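Local coordinates for neurogenic locus protein delta (Drosophila melanogaster, PDB 7ALK) that acts as a transmembrane ligand for the Notch receptor in the separation of neural and epidermal cell lineages, this piece being its C2, DSL and first EGF domains, at residues A[1-15]-A[151-163]. Numbering follows the deposited sequence.
Sequences SGSFELRLKYFSNDH and YTSLEYDFRVTCD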
loop_
_atom_site.group_PDB
_atom_site.type_symbol
_atom_site.label_atom_id
_atom_site.label_comp_id
_atom_site.label_asym_id
_atom_site.label_seq_id
_atom_site.Cartn_x
_atom_site.Cartn_y
_atom_site.Cartn_z
ATOM N N SER A 1 9.872 4.614 1.903
ATOM C CA SER A 1 10.025 3.415 2.718
ATOM C C SER A 1 8.680 2.771 3.037
ATOM O O SER A 1 8.143 2.950 4.127
ATOM C CB SER A 1 10.762 3.742 4.019
ATOM O OG SER A 1 12.128 4.030 3.779
ATOM N N GLY A 2 8.135 2.026 2.080
ATOM C CA GLY A 2 6.925 1.265 2.319
ATOM C C GLY A 2 5.653 2.080 2.452
ATOM O O GLY A 2 5.696 3.303 2.616
ATOM N N SER A 3 4.510 1.400 2.383
ATOM C CA SER A 3 3.206 2.035 2.518
ATOM C C SER A 3 2.157 0.960 2.770
ATOM O O SER A 3 2.253 -0.153 2.246
ATOM C CB SER A 3 2.835 2.852 1.271
ATOM O OG SER A 3 3.722 3.940 1.088
ATOM N N PHE A 4 1.161 1.307 3.579
ATOM C CA PHE A 4 0.040 0.425 3.881
ATOM C C PHE A 4 -1.124 0.809 2.978
ATOM O O PHE A 4 -1.633 1.932 3.061
ATOM C CB PHE A 4 -0.359 0.527 5.355
ATOM C CG PHE A 4 -1.475 -0.406 5.760
ATOM C CD1 PHE A 4 -2.801 -0.070 5.543
ATOM C CD2 PHE A 4 -1.194 -1.610 6.382
ATOM C CE1 PHE A 4 -3.820 -0.927 5.919
ATOM C CE2 PHE A 4 -2.210 -2.469 6.761
ATOM C CZ PHE A 4 -3.524 -2.126 6.529
ATOM N N GLU A 5 -1.541 -0.118 2.118
ATOM C CA GLU A 5 -2.621 0.115 1.168
ATOM C C GLU A 5 -3.866 -0.644 1.603
ATOM O O GLU A 5 -3.809 -1.856 1.838
ATOM C CB GLU A 5 -2.218 -0.318 -0.243
ATOM C CG GLU A 5 -1.169 0.565 -0.896
ATOM C CD GLU A 5 -0.633 -0.024 -2.186
ATOM O OE1 GLU A 5 -0.624 -1.267 -2.317
ATOM O OE2 GLU A 5 -0.223 0.756 -3.072
ATOM N N LEU A 6 -4.985 0.069 1.706
ATOM C CA LEU A 6 -6.287 -0.529 1.969
ATOM C C LEU A 6 -7.191 -0.237 0.781
ATOM O O LEU A 6 -7.511 0.926 0.512
ATOM C CB LEU A 6 -6.901 0.012 3.261
ATOM C CG LEU A 6 -8.379 -0.321 3.487
ATOM C CD1 LEU A 6 -8.598 -1.824 3.524
ATOM C CD2 LEU A 6 -8.892 0.322 4.762
ATOM N N ARG A 7 -7.596 -1.288 0.070
ATOM C CA ARG A 7 -8.409 -1.160 -1.135
ATOM C C ARG A 7 -9.819 -1.653 -0.836
ATOM O O ARG A 7 -10.040 -2.857 -0.673
ATOM C CB ARG A 7 -7.794 -1.938 -2.296
ATOM C CG ARG A 7 -8.661 -1.959 -3.545
ATOM C CD ARG A 7 -7.951 -2.637 -4.704
ATOM N NE ARG A 7 -7.644 -4.033 -4.418
ATOM C CZ ARG A 7 -6.901 -4.809 -5.195
ATOM N NH1 ARG A 7 -6.368 -4.355 -6.318
ATOM N NH2 ARG A 7 -6.686 -6.072 -4.836
ATOM N N LEU A 8 -10.767 -0.724 -0.766
ATOM C CA LEU A 8 -12.164 -1.093 -0.605
ATOM C C LEU A 8 -12.711 -1.637 -1.917
ATOM O O LEU A 8 -12.423 -1.109 -2.995
ATOM C CB LEU A 8 -12.981 0.114 -0.150
ATOM C CG LEU A 8 -12.361 0.981 0.946
ATOM C CD1 LEU A 8 -13.078 2.317 1.037
ATOM C CD2 LEU A 8 -12.395 0.260 2.283
ATOM N N LYS A 9 -13.506 -2.702 -1.827
ATOM C CA LYS A 9 -14.062 -3.347 -3.010
ATOM C C LYS A 9 -15.575 -3.185 -3.102
ATOM O O LYS A 9 -16.069 -2.566 -4.049
ATOM C CB LYS A 9 -13.677 -4.834 -3.035
ATOM C CG LYS A 9 -12.175 -5.075 -3.073
ATOM C CD LYS A 9 -11.845 -6.483 -3.546
ATOM C CE LYS A 9 -12.410 -7.533 -2.607
ATOM N NZ LYS A 9 -12.108 -8.916 -3.072
ATOM N N TYR A 10 -16.330 -3.719 -2.144
ATOM C CA TYR A 10 -17.785 -3.684 -2.220
ATOM C C TYR A 10 -18.380 -3.436 -0.844
ATOM O O TYR A 10 -18.016 -4.108 0.125
ATOM C CB TYR A 10 -18.337 -4.993 -2.796
ATOM C CG TYR A 10 -19.762 -4.894 -3.290
ATOM C CD1 TYR A 10 -20.040 -4.489 -4.589
ATOM C CD2 TYR A 10 -20.830 -5.210 -2.459
ATOM C CE1 TYR A 10 -21.341 -4.399 -5.048
ATOM C CE2 TYR A 10 -22.134 -5.124 -2.910
ATOM C CZ TYR A 10 -22.383 -4.717 -4.204
ATOM O OH TYR A 10 -23.679 -4.629 -4.660
ATOM N N PHE A 11 -19.287 -2.469 -0.765
ATOM C CA PHE A 11 -20.117 -2.249 0.410
ATOM C C PHE A 11 -21.554 -2.593 0.049
ATOM O O PHE A 11 -22.079 -2.096 -0.951
ATOM C CB PHE A 11 -20.019 -0.803 0.902
ATOM C CG PHE A 11 -20.780 -0.545 2.172
ATOM C CD1 PHE A 11 -20.293 -0.997 3.389
ATOM C CD2 PHE A 11 -21.978 0.147 2.150
ATOM C CE1 PHE A 11 -20.990 -0.763 4.560
ATOM C CE2 PHE A 11 -22.679 0.385 3.319
ATOM C CZ PHE A 11 -22.183 -0.071 4.525
ATOM N N SER A 12 -22.181 -3.448 0.851
ATOM C CA SER A 12 -23.499 -3.993 0.549
ATOM C C SER A 12 -24.514 -3.466 1.554
ATOM O O SER A 12 -24.339 -3.638 2.764
ATOM C CB SER A 12 -23.471 -5.521 0.565
ATOM O OG SER A 12 -24.712 -6.058 0.144
ATOM N N ASN A 13 -25.574 -2.834 1.049
ATOM C CA ASN A 13 -26.661 -2.344 1.887
ATOM C C ASN A 13 -27.880 -2.029 1.029
ATOM O O ASN A 13 -28.236 -0.860 0.848
ATOM C CB ASN A 13 -26.218 -1.110 2.678
ATOM C CG ASN A 13 -27.293 -0.600 3.620
ATOM O OD1 ASN A 13 -27.636 0.581 3.604
ATOM N ND2 ASN A 13 -27.841 -1.494 4.435
ATOM N N ASP A 14 -28.525 -3.070 0.496
ATOM C CA ASP A 14 -29.645 -2.877 -0.418
ATOM C C ASP A 14 -30.866 -2.279 0.268
ATOM O O ASP A 14 -31.729 -1.713 -0.413
ATOM C CB ASP A 14 -30.022 -4.206 -1.073
ATOM C CG ASP A 14 -28.875 -4.822 -1.844
ATOM O OD1 ASP A 14 -28.031 -4.061 -2.366
ATOM O OD2 ASP A 14 -28.813 -6.066 -1.930
ATOM N N HIS A 15 -30.958 -2.389 1.592
ATOM C CA HIS A 15 -32.114 -1.900 2.327
ATOM C C HIS A 15 -31.997 -0.433 2.718
ATOM O O HIS A 15 -33.003 0.167 3.114
ATOM C CB HIS A 15 -32.330 -2.746 3.585
ATOM C CG HIS A 15 -32.601 -4.192 3.302
ATOM N ND1 HIS A 15 -32.872 -4.664 2.037
ATOM C CD2 HIS A 15 -32.640 -5.268 4.121
ATOM C CE1 HIS A 15 -33.067 -5.970 2.087
ATOM N NE2 HIS A 15 -32.932 -6.362 3.342
ATOM N N TYR A 151 -27.078 -5.764 8.754
ATOM C CA TYR A 151 -27.597 -5.452 7.430
ATOM C C TYR A 151 -26.521 -5.188 6.391
ATOM O O TYR A 151 -26.745 -5.468 5.211
ATOM C CB TYR A 151 -28.518 -4.221 7.487
ATOM C CG TYR A 151 -29.694 -4.360 8.425
ATOM C CD1 TYR A 151 -30.797 -5.131 8.080
ATOM C CD2 TYR A 151 -29.706 -3.711 9.653
ATOM C CE1 TYR A 151 -31.876 -5.255 8.934
ATOM C CE2 TYR A 151 -30.780 -3.829 10.513
ATOM C CZ TYR A 151 -31.862 -4.604 10.149
ATOM O OH TYR A 151 -32.935 -4.724 11.002
ATOM N N THR A 152 -25.365 -4.664 6.788
ATOM C CA THR A 152 -24.355 -4.197 5.853
ATOM C C THR A 152 -23.170 -5.151 5.801
ATOM O O THR A 152 -22.917 -5.925 6.728
ATOM C CB THR A 152 -23.871 -2.793 6.227
ATOM O OG1 THR A 152 -23.428 -2.786 7.591
ATOM C CG2 THR A 152 -24.992 -1.788 6.065
ATOM N N SER A 153 -22.438 -5.073 4.692
ATOM C CA SER A 153 -21.255 -5.895 4.473
ATOM C C SER A 153 -20.233 -5.080 3.694
ATOM O O SER A 153 -20.577 -4.462 2.683
ATOM C CB SER A 153 -21.605 -7.177 3.711
ATOM O OG SER A 153 -20.435 -7.879 3.330
ATOM N N LEU A 154 -18.989 -5.082 4.165
ATOM C CA LEU A 154 -17.904 -4.341 3.531
ATOM C C LEU A 154 -16.767 -5.301 3.213
ATOM O O LEU A 154 -16.269 -5.996 4.104
ATOM C CB LEU A 154 -17.412 -3.205 4.431
ATOM C CG LEU A 154 -16.206 -2.424 3.907
ATOM C CD1 LEU A 154 -16.483 -1.879 2.515
ATOM C CD2 LEU A 154 -15.851 -1.297 4.857
ATOM N N GLU A 155 -16.358 -5.330 1.948
ATOM C CA GLU A 155 -15.275 -6.184 1.483
ATOM C C GLU A 155 -14.078 -5.322 1.100
ATOM O O GLU A 155 -14.235 -4.272 0.469
ATOM C CB GLU A 155 -15.725 -7.032 0.289
ATOM C CG GLU A 155 -14.785 -8.172 -0.059
ATOM C CD GLU A 155 -15.347 -9.080 -1.136
ATOM O OE1 GLU A 155 -16.552 -8.960 -1.446
ATOM O OE2 GLU A 155 -14.583 -9.912 -1.673
ATOM N N TYR A 156 -12.883 -5.770 1.480
ATOM C CA TYR A 156 -11.687 -4.957 1.315
ATOM C C TYR A 156 -10.460 -5.854 1.224
ATOM O O TYR A 156 -10.477 -7.011 1.650
ATOM C CB TYR A 156 -11.517 -3.966 2.475
ATOM C CG TYR A 156 -11.501 -4.634 3.833
ATOM C CD1 TYR A 156 -12.683 -4.974 4.478
ATOM C CD2 TYR A 156 -10.301 -4.940 4.463
ATOM C CE1 TYR A 156 -12.672 -5.591 5.713
ATOM C CE2 TYR A 156 -10.280 -5.557 5.700
ATOM C CZ TYR A 156 -11.468 -5.880 6.320
ATOM O OH TYR A 156 -11.454 -6.495 7.549
ATOM N N ASP A 157 -9.392 -5.294 0.659
ATOM C CA ASP A 157 -8.073 -5.909 0.648
ATOM C C ASP A 157 -7.080 -4.970 1.320
ATOM O O ASP A 157 -7.219 -3.745 1.251
ATOM C CB ASP A 157 -7.597 -6.220 -0.780
ATOM C CG ASP A 157 -8.614 -7.009 -1.580
ATOM O OD1 ASP A 157 -9.471 -7.679 -0.968
ATOM O OD2 ASP A 157 -8.553 -6.960 -2.827
ATOM N N PHE A 158 -6.072 -5.548 1.970
ATOM C CA PHE A 158 -5.067 -4.750 2.659
ATOM C C PHE A 158 -3.717 -5.445 2.564
ATOM O O PHE A 158 -3.635 -6.676 2.567
ATOM C CB PHE A 158 -5.437 -4.509 4.128
ATOM C CG PHE A 158 -5.583 -5.770 4.937
ATOM C CD1 PHE A 158 -6.768 -6.486 4.926
ATOM C CD2 PHE A 158 -4.534 -6.233 5.716
ATOM C CE1 PHE A 158 -6.903 -7.643 5.672
ATOM C CE2 PHE A 158 -4.663 -7.388 6.464
ATOM C CZ PHE A 158 -5.848 -8.094 6.441
ATOM N N ARG A 159 -2.657 -4.640 2.485
ATOM C CA ARG A 159 -1.299 -5.164 2.420
ATOM C C ARG A 159 -0.319 -4.043 2.730
ATOM O O ARG A 159 -0.679 -2.863 2.763
ATOM C CB ARG A 159 -0.993 -5.768 1.047
ATOM C CG ARG A 159 -0.795 -4.728 -0.041
ATOM C CD ARG A 159 -0.448 -5.370 -1.369
ATOM N NE ARG A 159 -0.174 -4.371 -2.393
ATOM C CZ ARG A 159 0.067 -4.651 -3.666
ATOM N NH1 ARG A 159 0.080 -5.897 -4.109
ATOM N NH2 ARG A 159 0.305 -3.655 -4.516
ATOM N N VAL A 160 0.934 -4.433 2.959
ATOM C CA VAL A 160 2.051 -3.508 3.108
ATOM C C VAL A 160 3.118 -3.897 2.097
ATOM O O VAL A 160 3.510 -5.067 2.024
ATOM C CB VAL A 160 2.633 -3.522 4.533
ATOM C CG1 VAL A 160 3.553 -2.324 4.740
ATOM C CG2 VAL A 160 1.529 -3.533 5.563
ATOM N N THR A 161 3.582 -2.922 1.319
ATOM C CA THR A 161 4.618 -3.143 0.324
ATOM C C THR A 161 5.665 -2.046 0.432
ATOM O O THR A 161 5.353 -0.899 0.763
ATOM C CB THR A 161 4.044 -3.172 -1.102
ATOM O OG1 THR A 161 3.280 -1.983 -1.336
ATOM C CG2 THR A 161 3.157 -4.392 -1.299
ATOM N N CYS A 162 6.913 -2.407 0.149
ATOM C CA CYS A 162 8.007 -1.453 0.222
ATOM C C CYS A 162 7.979 -0.506 -0.973
ATOM O O CYS A 162 7.491 -0.847 -2.054
ATOM C CB CYS A 162 9.355 -2.175 0.278
ATOM S SG CYS A 162 9.567 -3.325 1.663
ATOM N N ASP A 163 8.509 0.697 -0.764
ATOM C CA ASP A 163 8.619 1.662 -1.845
ATOM C C ASP A 163 9.696 1.226 -2.838
ATOM O O ASP A 163 10.425 0.252 -2.624
ATOM C CB ASP A 163 8.934 3.053 -1.296
ATOM C CG ASP A 163 7.732 3.712 -0.647
ATOM O OD1 ASP A 163 6.638 3.111 -0.665
ATOM O OD2 ASP A 163 7.883 4.833 -0.118
#
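Leu-6 meets Tyr-156 on the buried face of two antiparallel strands, 3-12 and 153-161. Its CD1 lies 3.7 Å from Tyr-156 CD2 and also touches CB of Phe-158. With its first torsion trans, Phe-4 lays CD2 3.4 Å from CG2 of Val-160 and its CZ near Phe-158 CB, while the Arg-159 carbonyl oxygen sits over one ring face. Further along, Phe-11 receives Leu-154 CB at its ring edge, 3.8 Å from Phe-11 CD1. Strands 103-113 and 124-135 of the facing sheet close over this layer.

Backbone hydrogen bonds join the strands from Ser-3 with Thr-161 to Ser-12 with Ser-153. A classic beta bulge sets Lys-9 and Tyr-10 against the single residue Glu-155. Lys-9 N makes the sound bond to its carbonyl, Tyr-10 N a weak one.

The opposite face carries charged pairs among serines, a threonine and a tyrosine. Glu-5 and Arg-159 run alongside each other in a salt bridge, their flat groups 12° apart. Arg-159 NE donates to Glu-5 OE1 at 3.1 Å in the guanidinium plane. Arg-7, Lys-9, Glu-155 and Asp-157 form a salt-bridge network. Arg-7 turns its guanidinium 74° against the Asp-157 carboxylate, and NH2 of Arg-7 meets the anti lone pair of Asp-157 OD2 at 2.9 Å. Thr-144 OG1 hydrogen-bonds Asp-157 OD1. The Lys-9 chain bends at chi3 (-62°), bringing NZ 3.0 Å from Glu-155 OE2, above that carboxylate plane, and 3.6 Å from Asp-157 OD1. A methionine in its place would probably leave the Glu-155 carboxylate without its charged mate and Asp-157 with less positive charge beside it. At the chain start, Ser-1 N forms a salt bridge with Asp-163 OD2 at 2.8 Å.

The pairing joins N-terminal strand 3-12 to strand 153-161 of the C2 beta sandwich, which leads to Cys-162, disulfide-bonded to Cys-171. Its apolar face packs into the sandwich; Glu-5 with Arg-159 and the four-residue network pair opposite charges across the strands.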